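Local coordinates for Hut operon positive regulatory protein (Bacillus subtilis, PDB 4H4L) that binds regulatory sequences on hut mRNA when histidine is present, suppressing transcription termination and so switching on the operon for histidine utilization, at the interface of chains A and B. Residues are numbered along the deposited sequence; one frame, centred on the assembly and turned at random. Chains: chain A/B, Hut operon positive regulatory protein.

The interface of chains A and B. Residues chain A 73-74, 146-148; chain B 70, 73, 146-148.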
ATOM      1  N   HIS A  73      16.381   6.751 -14.185  1.00 49.88           N
ATOM      2  CA  HIS A  73      15.968   5.873 -13.093  1.00 52.82           C
ATOM      3  C   HIS A  73      15.946   6.567 -11.743  1.00 50.88           C
ATOM      4  O   HIS A  73      15.072   6.299 -10.924  1.00 50.07           O
ATOM      5  CB  HIS A  73      16.847   4.653 -13.044  1.00 48.06           C
ATOM      6  CG  HIS A  73      16.364   3.611 -12.088  1.00 48.53           C
ATOM      7  ND1 HIS A  73      16.695   3.619 -10.793  1.00 47.09           N
ATOM      8  CD2 HIS A  73      15.572   2.489 -12.285  1.00 50.22           C
ATOM      9  CE1 HIS A  73      16.136   2.564 -10.182  1.00 45.64           C
ATOM     10  NE2 HIS A  73      15.447   1.873 -11.098  1.00 50.48           N
ATOM     11  N   ALA A  74      16.887   7.475 -11.506  1.00 44.53           N
ATOM     12  CA  ALA A  74      16.905   8.227 -10.273  1.00 43.59           C
ATOM     13  C   ALA A  74      15.747   9.198 -10.284  1.00 42.30           C
ATOM     14  O   ALA A  74      15.023   9.355  -9.308  1.00 48.38           O
ATOM     15  CB  ALA A  74      18.224   8.983 -10.140  1.00 46.26           C
ATOM     16  N   ASN A 146      16.465  11.200  -3.987  1.00 43.69           N
ATOM     17  CA  ASN A 146      17.285  10.073  -4.388  1.00 43.84           C
ATOM     18  C   ASN A 146      18.718  10.492  -4.775  1.00 50.33           C
ATOM     19  O   ASN A 146      18.998  11.660  -5.066  1.00 54.94           O
ATOM     20  CB  ASN A 146      16.605   9.396  -5.553  1.00 42.27           C
ATOM     21  CG  ASN A 146      17.056   7.977  -5.750  1.00 41.22           C
ATOM     22  OD1 ASN A 146      17.695   7.365  -4.883  1.00 40.83           O
ATOM     23  ND2 ASN A 146      16.715   7.434  -6.903  1.00 39.50           N
ATOM     24  N   HIS A 147      19.628   9.534  -4.762  1.00 50.46           N
ATOM     25  CA  HIS A 147      20.970   9.745  -5.284  1.00 57.70           C
ATOM     26  C   HIS A 147      20.958   9.713  -6.805  1.00 62.12           C
ATOM     27  O   HIS A 147      20.092   9.072  -7.407  1.00 62.10           O
ATOM     28  CB  HIS A 147      21.936   8.697  -4.699  1.00 53.70           C
ATOM     29  CG  HIS A 147      21.562   7.262  -5.008  1.00 51.50           C
ATOM     30  ND1 HIS A 147      20.578   6.612  -4.355  1.00 51.69           N
ATOM     31  CD2 HIS A 147      22.097   6.350  -5.918  1.00 50.73           C
ATOM     32  CE1 HIS A 147      20.497   5.341  -4.812  1.00 49.25           C
ATOM     33  NE2 HIS A 147      21.422   5.183  -5.771  1.00 50.28           N
ATOM     34  N   ILE A 148      21.898  10.420  -7.460  1.00 65.54           N
ATOM     35  CA  ILE A 148      21.846  10.437  -8.932  1.00 67.69           C
ATOM     36  C   ILE A 148      23.154  10.079  -9.645  1.00 70.00           C
ATOM     37  O   ILE A 148      23.432   8.913  -9.970  1.00 73.42           O
ATOM     38  CB  ILE A 148      21.190  11.740  -9.473  1.00 67.33           C
ATOM     39  CG1 ILE A 148      20.981  11.672 -10.987  1.00 68.82           C
ATOM     40  CG2 ILE A 148      21.972  12.977  -9.068  1.00 67.46           C
ATOM     41  CD1 ILE A 148      20.021  12.718 -11.524  1.00 67.24           C
ATOM     42  OXT ILE A 148      23.957  10.960  -9.914  1.00 70.35           O
TER
ATOM     43  N   ARG B  70      25.735   7.216   0.233  1.00 82.83           N
ATOM     44  CA  ARG B  70      25.472   6.951  -1.186  1.00 74.82           C
ATOM     45  C   ARG B  70      25.216   5.483  -1.487  1.00 75.29           C
ATOM     46  O   ARG B  70      24.108   5.100  -1.895  1.00 76.92           O
ATOM     47  CB  ARG B  70      26.620   7.498  -2.066  1.00 77.78           C
ATOM     48  CG  ARG B  70      26.795   6.795  -3.416  1.00 74.96           C
ATOM     49  CD  ARG B  70      27.463   7.662  -4.477  1.00 72.03           C
ATOM     50  NE  ARG B  70      26.903   7.360  -5.795  1.00 71.63           N
ATOM     51  CZ  ARG B  70      26.061   8.155  -6.461  1.00 75.86           C
ATOM     52  NH1 ARG B  70      25.693   9.339  -5.943  1.00 65.57           N
ATOM     53  NH2 ARG B  70      25.588   7.768  -7.652  1.00 68.81           N
ATOM     54  N   HIS B  73      22.347   3.959   0.688  1.00 64.38           N
ATOM     55  CA  HIS B  73      21.026   4.380   0.255  1.00 62.66           C
ATOM     56  C   HIS B  73      20.580   3.569  -0.915  1.00 65.06           C
ATOM     57  O   HIS B  73      19.398   3.301  -1.044  1.00 72.45           O
ATOM     58  CB  HIS B  73      21.073   5.846  -0.117  1.00 69.30           C
ATOM     59  CG  HIS B  73      19.724   6.467  -0.386  1.00 69.33           C
ATOM     60  ND1 HIS B  73      19.239   6.628  -1.626  1.00 65.28           N
ATOM     61  CD2 HIS B  73      18.782   7.014   0.478  1.00 67.91           C
ATOM     62  CE1 HIS B  73      18.046   7.234  -1.562  1.00 64.31           C
ATOM     63  NE2 HIS B  73      17.770   7.476  -0.276  1.00 64.60           N
ATOM     64  N   ASN B 146      18.433  -1.513  -8.305  1.00 47.99           N
ATOM     65  CA  ASN B 146      18.712  -0.077  -8.231  1.00 44.40           C
ATOM     66  C   ASN B 146      20.048   0.267  -8.876  1.00 50.26           C
ATOM     67  O   ASN B 146      20.918  -0.611  -9.052  1.00 50.57           O
ATOM     68  CB  ASN B 146      18.756   0.372  -6.784  1.00 40.22           C
ATOM     69  CG  ASN B 146      18.266   1.816  -6.594  1.00 42.09           C
ATOM     70  OD1 ASN B 146      17.864   2.495  -7.538  1.00 42.32           O
ATOM     71  ND2 ASN B 146      18.287   2.278  -5.357  1.00 38.00           N
ATOM     72  N   HIS B 147      20.223   1.543  -9.227  1.00 53.74           N
ATOM     73  CA  HIS B 147      21.528   2.022  -9.700  1.00 54.58           C
ATOM     74  C   HIS B 147      22.330   2.289  -8.489  1.00 54.99           C
ATOM     75  O   HIS B 147      21.753   2.573  -7.436  1.00 52.48           O
ATOM     76  CB  HIS B 147      21.401   3.281 -10.537  1.00 49.57           C
ATOM     77  CG  HIS B 147      20.743   4.425  -9.823  1.00 49.25           C
ATOM     78  ND1 HIS B 147      19.427   4.463  -9.587  1.00 51.04           N
ATOM     79  CD2 HIS B 147      21.274   5.614  -9.303  1.00 52.86           C
ATOM     80  CE1 HIS B 147      19.110   5.618  -8.945  1.00 51.62           C
ATOM     81  NE2 HIS B 147      20.249   6.316  -8.764  1.00 51.77           N
ATOM     82  N   ILE B 148      23.698   2.149  -8.641  1.00 59.00           N
ATOM     83  CA  ILE B 148      24.554   2.417  -7.472  1.00 65.91           C
ATOM     84  C   ILE B 148      25.733   3.365  -7.765  1.00 68.01           C
ATOM     85  O   ILE B 148      25.542   4.586  -7.886  1.00 64.21           O
ATOM     86  CB  ILE B 148      24.968   1.114  -6.704  1.00 65.75           C
ATOM     87  CG1 ILE B 148      25.859   1.429  -5.497  1.00 67.22           C
ATOM     88  CG2 ILE B 148      25.624   0.090  -7.617  1.00 71.05           C
ATOM     89  CD1 ILE B 148      25.594   0.557  -4.287  1.00 67.93           C
ATOM     90  OXT ILE B 148      26.888   2.949  -7.877  1.00 75.28           O
TER
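A:His147 and B:His147 reach toward each other tip to tip across a two-fold axis of the HutP homohexamer, each imidazole bonding at both of its nitrogens. NE2 of A:His147 donates to the backbone O of B:His147 at 3.1 Å, nearly straight (175° at H). The oxygen lies in the donor ring's plane, the donor above the carbonyl plane. The reciprocal bond, B:His147 NE2 to A:His147 O, is also 3.1 Å, and the rings touch between, CD2 to CD2 at 3.6 Å. A:His147 ND1 accepts from B:His73 ND1 at 3.0 Å, the rings edge-to-face with planes 89° apart; the twin bond, A:His73 ND1 to B:His147 ND1, is more bent, its partner tilted from the A:His73 ring plane. An alanine in place of A:His147 would probably leave B:His73 ND1 and the B:His147 carbonyl without these partners and open a gap beside the facing imidazole. Chi1 of 60° sets CG of A:His147 between its backbone N and carbonyl carbon, pointing the ring from the end of strand 137-147 at the axis, which NE2 nearly reaches. B:His73, like A:His73, comes from helix 70-87; the next residue in chain A, A:Ala74, rests its methyl near B:His147 NE2. A:His73 also coordinates zinc, so its ND1 bond to B:His147 may couple metal and histidine binding to assembly. Farther out, the rim of one B:Arg70 guanidinium face lies over A:His147 CD2, and NH2 bonds the C-terminal carboxylate O of B:Ile148 at 3.2 Å.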